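Long-range contact in Rho GTPase-activating protein 15 (Homo sapiens, PDB 3BYI), which switches off Rho-type GTPases, RAC1 among them, by stimulating GTP hydrolysis through its RhoGAP domain: residues L63-K68 against I89-G94. Numbering follows the deposited sequence.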
ATOM      1  N   LEU A  63     -14.207  10.310  -2.258  1.00 43.38           N
ATOM      2  CA  LEU A  63     -12.886  10.778  -2.668  1.00 40.13           C
ATOM      3  C   LEU A  63     -12.636  12.193  -2.158  1.00 41.04           C
ATOM      4  O   LEU A  63     -11.517  12.525  -1.734  1.00 39.58           O
ATOM      5  CB  LEU A  63     -12.676  10.669  -4.157  1.00 41.04           C
ATOM      6  CG  LEU A  63     -11.256  10.920  -4.677  1.00 43.26           C
ATOM      7  CD1 LEU A  63     -10.207  10.069  -3.964  1.00 41.18           C
ATOM      8  CD2 LEU A  63     -11.242  10.634  -6.156  1.00 38.95           C
ATOM      9  N   ALA A  64     -13.680  13.017  -2.142  1.00 40.12           N
ATOM     10  CA  ALA A  64     -13.570  14.359  -1.534  1.00 40.27           C
ATOM     11  C   ALA A  64     -13.124  14.305  -0.057  1.00 40.57           C
ATOM     12  O   ALA A  64     -12.346  15.135   0.376  1.00 39.98           O
ATOM     13  CB  ALA A  64     -14.883  15.099  -1.649  1.00 37.46           C
ATOM     14  N   THR A  65     -13.612  13.323   0.710  1.00 41.02           N
ATOM     15  CA  THR A  65     -13.187  13.142   2.100  1.00 40.41           C
ATOM     16  C   THR A  65     -11.787  12.563   2.176  1.00 41.24           C
ATOM     17  O   THR A  65     -11.027  12.940   3.057  1.00 42.68           O
ATOM     18  CB  THR A  65     -14.165  12.244   2.929  1.00 42.20           C
ATOM     19  OG1 THR A  65     -15.507  12.695   2.719  1.00 42.37           O
ATOM     20  CG2 THR A  65     -13.851  12.325   4.418  1.00 39.78           C
ATOM     21  N   ILE A  66     -11.448  11.629   1.284  1.00 43.19           N
ATOM     22  CA  ILE A  66     -10.065  11.127   1.189  1.00 41.26           C
ATOM     23  C   ILE A  66      -9.102  12.271   0.906  1.00 44.64           C
ATOM     24  O   ILE A  66      -8.037  12.361   1.512  1.00 45.40           O
ATOM     25  CB  ILE A  66      -9.906  10.073   0.098  1.00 44.29           C
ATOM     26  CG1 ILE A  66     -10.699   8.810   0.498  1.00 42.59           C
ATOM     27  CG2 ILE A  66      -8.414   9.776  -0.137  1.00 38.68           C
ATOM     28  CD1 ILE A  66     -10.956   7.811  -0.638  1.00 37.74           C
ATOM     29  N   GLN A  67      -9.477  13.154  -0.016  1.00 45.15           N
ATOM     30  CA  GLN A  67      -8.630  14.271  -0.397  1.00 43.10           C
ATOM     31  C   GLN A  67      -8.384  15.206   0.797  1.00 44.10           C
ATOM     32  O   GLN A  67      -7.276  15.733   0.972  1.00 42.81           O
ATOM     33  CB  GLN A  67      -9.223  15.011  -1.609  1.00 41.28           C
ATOM     34  CG  GLN A  67      -9.134  14.211  -2.938  1.00 45.22           C
ATOM     35  CD  GLN A  67      -7.698  14.116  -3.540  1.00 39.07           C
ATOM     36  OE1 GLN A  67      -6.727  14.295  -2.837  1.00 52.99           O
ATOM     37  NE2 GLN A  67      -7.592  13.840  -4.834  1.00 44.76           N
ATOM     38  N   LYS A  68      -9.400  15.398   1.643  1.00 44.56           N
ATOM     39  CA  LYS A  68      -9.222  16.182   2.883  1.00 47.15           C
ATOM     40  C   LYS A  68      -8.353  15.470   3.900  1.00 45.39           C
ATOM     41  O   LYS A  68      -7.622  16.112   4.652  1.00 46.77           O
ATOM     42  CB  LYS A  68     -10.541  16.426   3.607  1.00 47.32           C
ATOM     43  CG  LYS A  68     -11.515  17.304   2.915  1.00 56.33           C
ATOM     44  CD  LYS A  68     -12.827  17.343   3.646  1.00 50.87           C
ATOM     45  CE  LYS A  68     -13.717  18.441   3.086  1.00 63.54           C
ATOM     46  NZ  LYS A  68     -15.111  18.241   3.563  1.00 69.38           N
ATOM     47  N   ILE A  89     -14.908   3.761   7.135  1.00 40.11           N
ATOM     48  CA  ILE A  89     -13.583   3.110   7.054  1.00 41.41           C
ATOM     49  C   ILE A  89     -13.087   2.977   5.612  1.00 42.09           C
ATOM     50  O   ILE A  89     -11.903   2.711   5.382  1.00 45.36           O
ATOM     51  CB  ILE A  89     -13.571   1.726   7.746  1.00 38.50           C
ATOM     52  CG1 ILE A  89     -12.139   1.235   7.961  1.00 35.73           C
ATOM     53  CG2 ILE A  89     -14.452   0.699   6.970  1.00 31.64           C
ATOM     54  CD1 ILE A  89     -11.300   2.080   8.880  1.00 29.92           C
ATOM     55  N   HIS A  90     -13.976   3.134   4.640  1.00 42.75           N
ATOM     56  CA  HIS A  90     -13.557   3.108   3.246  1.00 42.57           C
ATOM     57  C   HIS A  90     -12.777   4.375   2.821  1.00 40.38           C
ATOM     58  O   HIS A  90     -12.020   4.344   1.861  1.00 41.34           O
ATOM     59  CB  HIS A  90     -14.758   2.904   2.338  1.00 43.31           C
ATOM     60  CG  HIS A  90     -15.498   1.634   2.586  1.00 44.15           C
ATOM     61  ND1 HIS A  90     -14.888   0.400   2.516  1.00 36.01           N
ATOM     62  CD2 HIS A  90     -16.798   1.402   2.900  1.00 40.72           C
ATOM     63  CE1 HIS A  90     -15.791  -0.542   2.754  1.00 39.94           C
ATOM     64  NE2 HIS A  90     -16.953   0.040   2.993  1.00 41.88           N
ATOM     65  N   VAL A  91     -12.985   5.488   3.520  1.00 41.42           N
ATOM     66  CA  VAL A  91     -12.140   6.679   3.357  1.00 41.29           C
ATOM     67  C   VAL A  91     -10.686   6.380   3.810  1.00 41.42           C
ATOM     68  O   VAL A  91      -9.718   6.840   3.193  1.00 41.83           O
ATOM     69  CB  VAL A  91     -12.726   7.940   4.115  1.00 42.58           C
ATOM     70  CG1 VAL A  91     -11.697   9.097   4.179  1.00 40.75           C
ATOM     71  CG2 VAL A  91     -14.026   8.405   3.487  1.00 31.90           C
ATOM     72  N   VAL A  92     -10.548   5.572   4.862  1.00 41.91           N
ATOM     73  CA  VAL A  92      -9.231   5.184   5.414  1.00 41.42           C
ATOM     74  C   VAL A  92      -8.526   4.240   4.456  1.00 40.84           C
ATOM     75  O   VAL A  92      -7.344   4.442   4.112  1.00 41.01           O
ATOM     76  CB  VAL A  92      -9.373   4.580   6.836  1.00 42.81           C
ATOM     77  CG1 VAL A  92      -8.059   3.998   7.355  1.00 38.74           C
ATOM     78  CG2 VAL A  92      -9.935   5.639   7.783  1.00 41.02           C
ATOM     79  N   THR A  93      -9.238   3.207   4.004  1.00 42.64           N
ATOM     80  CA  THR A  93      -8.646   2.286   3.051  1.00 40.18           C
ATOM     81  C   THR A  93      -8.267   3.012   1.774  1.00 41.68           C
ATOM     82  O   THR A  93      -7.216   2.757   1.237  1.00 42.71           O
ATOM     83  CB  THR A  93      -9.570   1.142   2.659  1.00 41.03           C
ATOM     84  OG1 THR A  93     -10.729   1.703   2.057  1.00 41.75           O
ATOM     85  CG2 THR A  93      -9.926   0.233   3.870  1.00 37.90           C
ATOM     86  N   GLY A  94      -9.146   3.900   1.289  1.00 42.62           N
ATOM     87  CA  GLY A  94      -8.872   4.698   0.099  1.00 41.87           C
ATOM     88  C   GLY A  94      -7.657   5.599   0.222  1.00 41.85           C
ATOM     89  O   GLY A  94      -6.888   5.735  -0.706  1.00 44.70           O
TER
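In the all-helical RhoGAP domain, two helices that follow the loop with the predicted arginine finger pack together where Ile-66 meets Val-91 and Gly-94, and Thr-65 meets Val-91. The axes of the two segments approach to 9.1 Å and cross at -60°. No hydrogen bond joins the two segments; the contact is apolar and largely buried. Ile-66 and Val-91 carry most of it, their side chains sliding past each other in opposite directions. With CG1 of Ile-66 anti to the carbonyl carbon (chi1 -67°), the CG1-CD1 arm, not CG2, makes the contact. Ile-66 CG1 comes to 3.8 Å from Val-91 CG1 and 3.5 Å from Val-91 O. Further out, Ile-66 CD1 rests on the bare backbone of Gly-94, 3.8 Å from its CA. A CB on Gly-94 would clash with that methyl. An alanine in place of Ile-66 would probably leave a gap over Gly-94 and take from Val-91 CG1 one of its two apolar neighbours here, Thr-65 CG2 being the other. Ile-66 also touches Ala-95, next to Gly-94, and Met-98, about a turn further on. Near the other end, the side chain of His-90 lies about 7 Å from that of Arg-58, the predicted finger. The carbonyl of His-90 takes two donors from the same face, Gly-94 N and Thr-93 OG1. Thr-65 crosses Val-91 at about a right angle, with Thr-65 CB 3.9 Å from Val-91 CG2.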